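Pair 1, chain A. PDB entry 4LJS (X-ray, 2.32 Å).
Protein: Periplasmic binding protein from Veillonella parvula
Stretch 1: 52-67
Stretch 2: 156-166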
# COMPACT_ATOMS: atom_id res chain seq x y z
N GLN A 52 -3.04 6.97 -1.47
CA GLN A 52 -1.64 6.98 -1.03
C GLN A 52 -0.64 6.27 -1.95
O GLN A 52 0.40 6.84 -2.27
CB GLN A 52 -1.54 6.39 0.38
CG GLN A 52 -0.21 6.67 1.04
CD GLN A 52 -0.35 7.21 2.45
OE1 GLN A 52 -1.40 7.07 3.08
NE2 GLN A 52 0.70 7.84 2.95
N ASN A 53 -0.95 5.04 -2.37
CA ASN A 53 -0.04 4.31 -3.26
C ASN A 53 0.24 5.05 -4.57
O ASN A 53 1.37 5.06 -5.03
CB ASN A 53 -0.53 2.89 -3.56
CG ASN A 53 -1.86 2.85 -4.31
OD1 ASN A 53 -2.68 3.75 -4.20
ND2 ASN A 53 -2.07 1.78 -5.07
N SER A 54 -0.79 5.67 -5.15
CA SER A 54 -0.60 6.42 -6.38
C SER A 54 0.34 7.60 -6.14
O SER A 54 1.30 7.80 -6.89
CB SER A 54 -1.94 6.95 -6.91
OG SER A 54 -2.94 5.94 -6.89
N ILE A 55 0.08 8.34 -5.07
CA ILE A 55 0.82 9.56 -4.77
C ILE A 55 2.27 9.31 -4.39
O ILE A 55 3.18 9.83 -5.04
CB ILE A 55 0.12 10.35 -3.64
CG1 ILE A 55 -1.33 10.67 -4.06
CG2 ILE A 55 0.90 11.64 -3.34
CD1 ILE A 55 -2.24 11.00 -2.90
N GLU A 56 2.48 8.49 -3.36
CA GLU A 56 3.83 8.24 -2.86
C GLU A 56 4.73 7.45 -3.80
O GLU A 56 5.95 7.63 -3.79
CB GLU A 56 3.80 7.58 -1.47
CG GLU A 56 3.53 8.56 -0.34
CD GLU A 56 3.88 8.01 1.03
OE1 GLU A 56 5.01 8.28 1.51
OE2 GLU A 56 3.03 7.31 1.63
N THR A 57 4.15 6.55 -4.60
CA THR A 57 4.95 5.77 -5.54
C THR A 57 5.54 6.67 -6.63
O THR A 57 6.72 6.56 -6.96
CB THR A 57 4.16 4.60 -6.18
OG1 THR A 57 3.64 3.74 -5.15
CG2 THR A 57 5.07 3.78 -7.11
N ILE A 58 4.73 7.56 -7.17
CA ILE A 58 5.21 8.48 -8.18
C ILE A 58 6.25 9.43 -7.58
O ILE A 58 7.27 9.73 -8.21
CB ILE A 58 4.06 9.26 -8.84
CG1 ILE A 58 3.21 8.31 -9.69
CG2 ILE A 58 4.62 10.39 -9.68
CD1 ILE A 58 1.82 8.88 -10.06
N ILE A 59 6.01 9.87 -6.35
CA ILE A 59 7.01 10.66 -5.65
C ILE A 59 8.32 9.89 -5.47
O ILE A 59 9.41 10.42 -5.72
CB ILE A 59 6.49 11.17 -4.30
CG1 ILE A 59 5.37 12.20 -4.54
CG2 ILE A 59 7.62 11.77 -3.50
CD1 ILE A 59 4.72 12.73 -3.26
N ALA A 60 8.22 8.62 -5.08
CA ALA A 60 9.40 7.79 -4.83
C ALA A 60 10.22 7.57 -6.09
O ALA A 60 11.42 7.32 -6.02
CB ALA A 60 9.00 6.44 -4.22
N LEU A 61 9.57 7.65 -7.24
CA LEU A 61 10.25 7.45 -8.52
C LEU A 61 10.93 8.73 -9.00
O LEU A 61 11.68 8.72 -9.96
CB LEU A 61 9.25 6.96 -9.58
CG LEU A 61 8.77 5.52 -9.45
CD1 LEU A 61 7.62 5.27 -10.43
CD2 LEU A 61 9.91 4.52 -9.70
N GLY A 62 10.65 9.84 -8.31
CA GLY A 62 11.31 11.11 -8.59
C GLY A 62 10.47 12.07 -9.41
O GLY A 62 10.95 13.12 -9.82
N GLU A 63 9.21 11.72 -9.63
CA GLU A 63 8.39 12.50 -10.55
C GLU A 63 7.22 13.22 -9.89
O GLU A 63 6.19 13.46 -10.53
CB GLU A 63 7.92 11.62 -11.72
CG GLU A 63 9.05 11.18 -12.67
CD GLU A 63 9.78 12.35 -13.33
OE1 GLU A 63 10.89 12.13 -13.88
OE2 GLU A 63 9.25 13.49 -13.33
N GLY A 64 7.40 13.58 -8.63
CA GLY A 64 6.41 14.32 -7.87
C GLY A 64 5.95 15.61 -8.52
O GLY A 64 4.79 15.99 -8.40
N ASP A 65 6.86 16.28 -9.23
CA ASP A 65 6.53 17.53 -9.90
C ASP A 65 5.46 17.36 -10.97
O ASP A 65 4.81 18.33 -11.33
CB ASP A 65 7.77 18.15 -10.54
CG ASP A 65 8.53 19.02 -9.58
OD1 ASP A 65 7.90 19.51 -8.60
OD2 ASP A 65 9.74 19.24 -9.79
N ARG A 66 5.29 16.15 -11.48
CA ARG A 66 4.33 15.91 -12.55
C ARG A 66 2.90 15.73 -12.02
O ARG A 66 1.94 15.75 -12.79
CB ARG A 66 4.77 14.73 -13.43
CG ARG A 66 6.10 15.00 -14.13
CD ARG A 66 6.56 13.85 -15.00
NE ARG A 66 7.81 14.20 -15.68
CZ ARG A 66 7.89 14.66 -16.93
NH1 ARG A 66 6.78 14.80 -17.65
NH2 ARG A 66 9.06 14.97 -17.46
N ILE A 67 2.77 15.59 -10.71
CA ILE A 67 1.46 15.43 -10.09
C ILE A 67 0.72 16.77 -9.94
O ILE A 67 1.19 17.68 -9.26
CB ILE A 67 1.57 14.79 -8.70
CG1 ILE A 67 2.26 13.43 -8.78
CG2 ILE A 67 0.19 14.68 -8.07
CD1 ILE A 67 2.48 12.78 -7.42
N LYS A 156 4.88 -5.25 -9.46
CA LYS A 156 4.53 -4.96 -10.85
C LYS A 156 3.99 -3.54 -10.95
O LYS A 156 4.27 -2.82 -11.91
CB LYS A 156 3.48 -5.95 -11.37
CG LYS A 156 2.78 -5.47 -12.65
CD LYS A 156 1.82 -6.51 -13.24
CE LYS A 156 1.03 -5.95 -14.43
NZ LYS A 156 -0.01 -4.94 -14.02
N TYR A 157 3.22 -3.14 -9.93
CA TYR A 157 2.64 -1.81 -9.86
C TYR A 157 3.76 -0.78 -9.94
O TYR A 157 3.73 0.14 -10.75
CB TYR A 157 1.88 -1.67 -8.55
CG TYR A 157 1.25 -0.31 -8.29
CD1 TYR A 157 0.01 0.01 -8.82
CD2 TYR A 157 1.88 0.63 -7.47
CE1 TYR A 157 -0.59 1.23 -8.56
CE2 TYR A 157 1.29 1.86 -7.21
CZ TYR A 157 0.06 2.15 -7.76
OH TYR A 157 -0.55 3.37 -7.52
N ILE A 158 4.77 -0.97 -9.10
CA ILE A 158 5.92 -0.07 -9.07
C ILE A 158 6.65 -0.09 -10.41
O ILE A 158 7.04 0.96 -10.94
CB ILE A 158 6.86 -0.45 -7.91
CG1 ILE A 158 6.15 -0.21 -6.58
CG2 ILE A 158 8.15 0.35 -7.98
CD1 ILE A 158 6.90 -0.70 -5.37
N ARG A 159 6.80 -1.28 -10.97
CA ARG A 159 7.50 -1.46 -12.23
C ARG A 159 6.75 -0.78 -13.39
O ARG A 159 7.37 -0.16 -14.26
CB ARG A 159 7.68 -2.96 -12.49
CG ARG A 159 8.55 -3.30 -13.66
CD ARG A 159 8.82 -4.81 -13.70
NE ARG A 159 9.87 -5.21 -12.75
CZ ARG A 159 9.70 -6.09 -11.76
NH1 ARG A 159 8.52 -6.66 -11.57
NH2 ARG A 159 10.72 -6.40 -10.97
N ASP A 160 5.42 -0.91 -13.40
CA ASP A 160 4.59 -0.27 -14.44
C ASP A 160 4.72 1.25 -14.39
O ASP A 160 4.89 1.90 -15.42
CB ASP A 160 3.13 -0.66 -14.27
CG ASP A 160 2.83 -2.07 -14.71
OD1 ASP A 160 3.64 -2.64 -15.48
OD2 ASP A 160 1.79 -2.62 -14.29
N LEU A 161 4.60 1.82 -13.20
CA LEU A 161 4.74 3.26 -13.06
C LEU A 161 6.15 3.68 -13.47
O LEU A 161 6.32 4.69 -14.14
CB LEU A 161 4.39 3.70 -11.64
CG LEU A 161 2.88 3.60 -11.34
CD1 LEU A 161 2.57 3.91 -9.88
CD2 LEU A 161 2.08 4.53 -12.26
N GLY A 162 7.15 2.88 -13.11
CA GLY A 162 8.51 3.11 -13.57
C GLY A 162 8.63 3.21 -15.08
O GLY A 162 9.30 4.10 -15.60
N ARG A 163 7.97 2.30 -15.81
CA ARG A 163 7.99 2.36 -17.27
C ARG A 163 7.27 3.60 -17.80
O ARG A 163 7.74 4.25 -18.74
CB ARG A 163 7.37 1.10 -17.88
CG ARG A 163 8.12 -0.19 -17.60
CD ARG A 163 7.46 -1.37 -18.32
NE ARG A 163 7.58 -1.24 -19.78
CZ ARG A 163 6.75 -1.82 -20.65
NH1 ARG A 163 5.73 -2.55 -20.22
NH2 ARG A 163 6.94 -1.65 -21.96
N ILE A 164 6.13 3.92 -17.21
CA ILE A 164 5.35 5.08 -17.64
C ILE A 164 6.15 6.38 -17.48
O ILE A 164 6.11 7.24 -18.36
CB ILE A 164 4.00 5.16 -16.88
CG1 ILE A 164 3.09 4.00 -17.30
CG2 ILE A 164 3.30 6.49 -17.14
CD1 ILE A 164 1.75 3.96 -16.56
N PHE A 165 6.90 6.50 -16.39
CA PHE A 165 7.63 7.74 -16.11
C PHE A 165 9.09 7.74 -16.50
O PHE A 165 9.84 8.62 -16.08
CB PHE A 165 7.49 8.10 -14.63
CG PHE A 165 6.12 8.57 -14.27
CD1 PHE A 165 5.77 9.88 -14.43
CD2 PHE A 165 5.17 7.67 -13.81
CE1 PHE A 165 4.50 10.32 -14.12
CE2 PHE A 165 3.90 8.10 -13.50
CZ PHE A 165 3.56 9.42 -13.66
N ASN A 166 9.48 6.76 -17.31
CA ASN A 166 10.89 6.53 -17.65
C ASN A 166 11.81 6.52 -16.42
O ASN A 166 12.87 7.14 -16.42
CB ASN A 166 11.39 7.55 -18.67
CG ASN A 166 12.67 7.11 -19.35
OD1 ASN A 166 12.86 5.92 -19.61
ND2 ASN A 166 13.56 8.05 -19.62
O HOH W 1 -3.26 3.43 -7.67

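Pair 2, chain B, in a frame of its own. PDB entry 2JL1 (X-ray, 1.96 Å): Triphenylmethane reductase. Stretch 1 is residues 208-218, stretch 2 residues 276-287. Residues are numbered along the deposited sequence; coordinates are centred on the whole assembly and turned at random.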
# COMPACT_ATOMS: atom_id res chain seq x y z
N GLU B 208 -6.67 29.61 20.15
CA GLU B 208 -7.41 29.01 21.26
C GLU B 208 -6.49 28.39 22.31
O GLU B 208 -6.71 28.53 23.50
CB GLU B 208 -8.37 27.92 20.77
CG GLU B 208 -9.28 27.43 21.89
CD GLU B 208 -10.33 26.43 21.46
OE1 GLU B 208 -10.45 26.13 20.25
OE2 GLU B 208 -11.06 25.97 22.36
N LEU B 209 -5.46 27.67 21.84
CA LEU B 209 -4.47 27.12 22.76
C LEU B 209 -3.78 28.20 23.58
O LEU B 209 -3.52 28.00 24.77
CB LEU B 209 -3.41 26.29 22.00
CG LEU B 209 -2.34 25.60 22.87
CD1 LEU B 209 -3.00 24.72 23.95
CD2 LEU B 209 -1.41 24.76 21.99
N ALA B 210 -3.42 29.32 22.94
CA ALA B 210 -2.75 30.41 23.67
C ALA B 210 -3.69 31.02 24.72
O ALA B 210 -3.25 31.42 25.83
CB ALA B 210 -2.24 31.48 22.70
N GLN B 211 -4.98 31.08 24.39
CA GLN B 211 -5.99 31.66 25.29
C GLN B 211 -6.20 30.74 26.46
O GLN B 211 -6.24 31.19 27.59
CB GLN B 211 -7.33 31.96 24.56
CG GLN B 211 -8.52 32.32 25.50
CD GLN B 211 -8.40 33.69 26.18
OE1 GLN B 211 -7.78 34.62 25.65
NE2 GLN B 211 -9.01 33.82 27.37
N ILE B 212 -6.28 29.44 26.19
CA ILE B 212 -6.36 28.44 27.26
C ILE B 212 -5.11 28.44 28.14
O ILE B 212 -5.24 28.39 29.37
CB ILE B 212 -6.64 27.01 26.69
CG1 ILE B 212 -8.08 26.91 26.15
CG2 ILE B 212 -6.41 25.96 27.73
CD1 ILE B 212 -8.28 25.72 25.21
N LEU B 213 -3.92 28.47 27.55
CA LEU B 213 -2.67 28.56 28.33
C LEU B 213 -2.63 29.83 29.21
O LEU B 213 -2.17 29.80 30.37
CB LEU B 213 -1.46 28.54 27.40
CG LEU B 213 -0.02 28.25 27.86
CD1 LEU B 213 0.06 27.10 28.86
CD2 LEU B 213 0.84 27.98 26.61
N SER B 214 -3.07 30.95 28.64
CA SER B 214 -3.25 32.20 29.39
C SER B 214 -4.18 32.04 30.60
O SER B 214 -3.85 32.46 31.71
CB SER B 214 -3.81 33.28 28.45
OG SER B 214 -2.87 33.58 27.43
N GLU B 215 -5.34 31.41 30.38
CA GLU B 215 -6.33 31.17 31.44
C GLU B 215 -5.79 30.30 32.56
O GLU B 215 -5.91 30.67 33.72
CB GLU B 215 -7.62 30.54 30.89
CG GLU B 215 -8.54 31.54 30.21
CD GLU B 215 -9.47 30.91 29.18
OE1 GLU B 215 -9.62 29.66 29.16
OE2 GLU B 215 -10.07 31.68 28.39
N VAL B 216 -5.18 29.17 32.21
CA VAL B 216 -4.64 28.20 33.16
C VAL B 216 -3.46 28.76 33.97
O VAL B 216 -3.35 28.54 35.18
CB VAL B 216 -4.20 26.89 32.44
CG1 VAL B 216 -3.45 25.95 33.36
CG2 VAL B 216 -5.42 26.15 31.89
N SER B 217 -2.57 29.48 33.28
CA SER B 217 -1.30 29.89 33.87
C SER B 217 -1.35 31.28 34.50
O SER B 217 -0.48 31.62 35.32
CB SER B 217 -0.21 29.87 32.80
OG SER B 217 -0.34 31.02 31.97
N GLY B 218 -2.34 32.08 34.11
CA GLY B 218 -2.47 33.46 34.58
C GLY B 218 -1.56 34.41 33.84
O GLY B 218 -1.63 35.63 34.02
N PRO B 276 -11.42 17.53 27.49
CA PRO B 276 -11.32 18.91 27.06
C PRO B 276 -9.85 19.33 26.94
O PRO B 276 -9.02 18.94 27.77
CB PRO B 276 -11.97 19.67 28.22
CG PRO B 276 -12.89 18.69 28.84
CD PRO B 276 -12.15 17.40 28.76
N LEU B 277 -9.55 20.15 25.94
CA LEU B 277 -8.18 20.65 25.74
C LEU B 277 -7.62 21.30 27.01
O LEU B 277 -6.45 21.12 27.35
CB LEU B 277 -8.15 21.64 24.57
CG LEU B 277 -6.79 22.16 24.08
CD1 LEU B 277 -5.88 21.00 23.55
CD2 LEU B 277 -7.09 23.16 22.97
N LYS B 278 -8.47 22.06 27.71
CA LYS B 278 -8.03 22.75 28.94
C LYS B 278 -7.52 21.78 30.00
O LYS B 278 -6.54 22.09 30.69
CB LYS B 278 -9.15 23.64 29.51
CG LYS B 278 -8.61 24.61 30.57
CD LYS B 278 -9.68 25.42 31.29
CE LYS B 278 -10.41 26.35 30.34
NZ LYS B 278 -9.50 27.36 29.70
N GLU B 279 -8.18 20.64 30.16
CA GLU B 279 -7.73 19.58 31.09
C GLU B 279 -6.37 19.01 30.70
O GLU B 279 -5.53 18.72 31.55
CB GLU B 279 -8.79 18.46 31.20
CG GLU B 279 -8.39 17.24 32.07
CD GLU B 279 -8.14 17.53 33.57
OE1 GLU B 279 -8.33 18.69 34.05
OE2 GLU B 279 -7.77 16.57 34.29
N THR B 280 -6.14 18.87 29.39
CA THR B 280 -4.84 18.40 28.90
C THR B 280 -3.77 19.45 29.16
O THR B 280 -2.65 19.11 29.55
CB THR B 280 -4.93 17.97 27.40
OG1 THR B 280 -5.94 16.96 27.26
CG2 THR B 280 -3.60 17.40 26.92
N VAL B 281 -4.10 20.73 28.96
CA VAL B 281 -3.15 21.81 29.26
C VAL B 281 -2.79 21.80 30.76
O VAL B 281 -1.62 21.91 31.14
CB VAL B 281 -3.67 23.21 28.79
CG1 VAL B 281 -2.78 24.34 29.32
CG2 VAL B 281 -3.75 23.28 27.24
N LYS B 282 -3.81 21.64 31.62
CA LYS B 282 -3.56 21.62 33.06
C LYS B 282 -2.63 20.49 33.45
O LYS B 282 -1.70 20.70 34.23
CB LYS B 282 -4.84 21.54 33.87
CG LYS B 282 -5.67 22.80 33.86
CD LYS B 282 -6.79 22.65 34.88
CE LYS B 282 -7.96 23.55 34.59
NZ LYS B 282 -8.94 23.47 35.72
N GLN B 283 -2.88 19.29 32.91
CA GLN B 283 -2.05 18.12 33.17
C GLN B 283 -0.62 18.34 32.70
O GLN B 283 0.33 18.04 33.43
CB GLN B 283 -2.63 16.87 32.48
CG GLN B 283 -3.87 16.29 33.13
CD GLN B 283 -4.62 15.33 32.22
OE1 GLN B 283 -4.15 14.97 31.14
NE2 GLN B 283 -5.80 14.91 32.66
N ALA B 284 -0.47 18.87 31.49
CA ALA B 284 0.85 19.10 30.89
C ALA B 284 1.73 20.00 31.76
O ALA B 284 2.94 19.80 31.86
CB ALA B 284 0.71 19.70 29.50
N LEU B 285 1.09 20.99 32.38
CA LEU B 285 1.78 21.96 33.21
C LEU B 285 1.71 21.64 34.69
O LEU B 285 2.32 22.34 35.49
CB LEU B 285 1.15 23.33 33.02
CG LEU B 285 1.19 24.01 31.67
CD1 LEU B 285 0.43 25.30 31.86
CD2 LEU B 285 2.62 24.25 31.20
N LYS B 286 0.97 20.59 35.04
CA LYS B 286 0.50 20.35 36.42
C LYS B 286 0.00 21.64 37.12
O LYS B 286 0.49 22.02 38.19
CB LYS B 286 1.50 19.54 37.26
CG LYS B 286 2.98 19.88 37.05
CD LYS B 286 3.91 18.73 37.41
CE LYS B 286 3.92 17.63 36.34
NZ LYS B 286 4.77 16.48 36.75
N MET B 287 -0.95 22.30 36.47
CA MET B 287 -1.54 23.55 36.95
C MET B 287 -3.06 23.41 37.05
O MET B 287 -3.80 24.38 36.85
CB MET B 287 -1.20 24.72 36.02
CG MET B 287 -0.17 25.71 36.56
SD MET B 287 0.54 26.79 35.28
CE MET B 287 1.41 28.01 36.27

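Pair 1 and pair 2 place two helices in nearly the same relation. The axes approach to 10.2 Å at a signed crossing angle of -57° in pair 1 and to 9.9 Å at -56° in pair 2; superposing N, CA and C of 14 central residues leaves an RMSD of 0.4 Å. The buried areas are also similar, 528 and 579 Å².

The match is tightest from Thr57(A) to Ala60(A), where CA atoms lie 0.1 to 0.2 Å from those of Ile212(B) to Glu215(B). Thr57(A) and Ile212(B) have CA atoms 0.2 Å apart after superposition, and both point toward the partner helix with chi1 in m. Thr57(A) CG2 lies 3.7 Å from Leu161(A) CD1, while its OG1 donates to Asn53(A) O at 2.6 Å, so the hydroxyl is satisfied within its own helix, yet OG1 still lies 3.6 Å from Tyr157(A) CE2, at the edge of the ring. Ile212(B) is apolar throughout: its CG2 is 3.8 Å from Val281(B) CG2 and its CD1 3.6 Å from Leu277(B) CD2.

Leu277(B) matches Tyr157(A), and here the chemistry diverges. The tyrosine reaches further along helix 52-60, bringing OH to 3.3 Å from Asn53(A) ND2, at an angle too poor for a hydrogen bond. A water makes the polar link instead, 2.7 Å from Tyr157(A) OH and donating to Ser54(A) OG at 2.6 Å. At the position of Ser54(A), pair 2 has Leu209(B), whose CD1 packs 3.7 Å from Val281(B) CG2.

Leu161(A) and Val281(B) both point toward the first helix. Val281(B) is a knob among Leu209(B), Ile212(B), Leu213(B) and Val216(B). Its counterpart extends CD1 to within 4.5 Å of Ile58(A) CG1. The matched Leu61(A) and Val216(B) have side-chain centres 0.5 Å apart. Leu61(A) CD1 lies against backbone, 3.6 Å from Gly162(A) N; Val216(B) CG1 meets a side chain, 3.9 Å from CG of Lys282(B), the residue matching that glycine.

At the matched Ile58(A) and Leu213(B), Ile58(A) CG1 contacts Phe165(A) CE2 at 3.9 Å, whereas Leu213(B) CD1 meets Leu285(B) CD1 at 3.5 Å. The phenylalanine ring also reaches beyond the helix, its CD1 lying 3.9 Å from Glu63(A) CB; the smaller leucine has 31 Å² covered, against 105 Å² for Phe165(A) as a whole residue.

Charge separates the pairs at one further place. Lys278(B), matching Ile158(A), sends NZ to a very short 2.4 Å salt bridge with Glu215(B) OE1. The matching Ala60(A) makes no contact across the helices, and Ile158(A) CG1 instead approaches Thr57(A) CG2 at 4.2 Å.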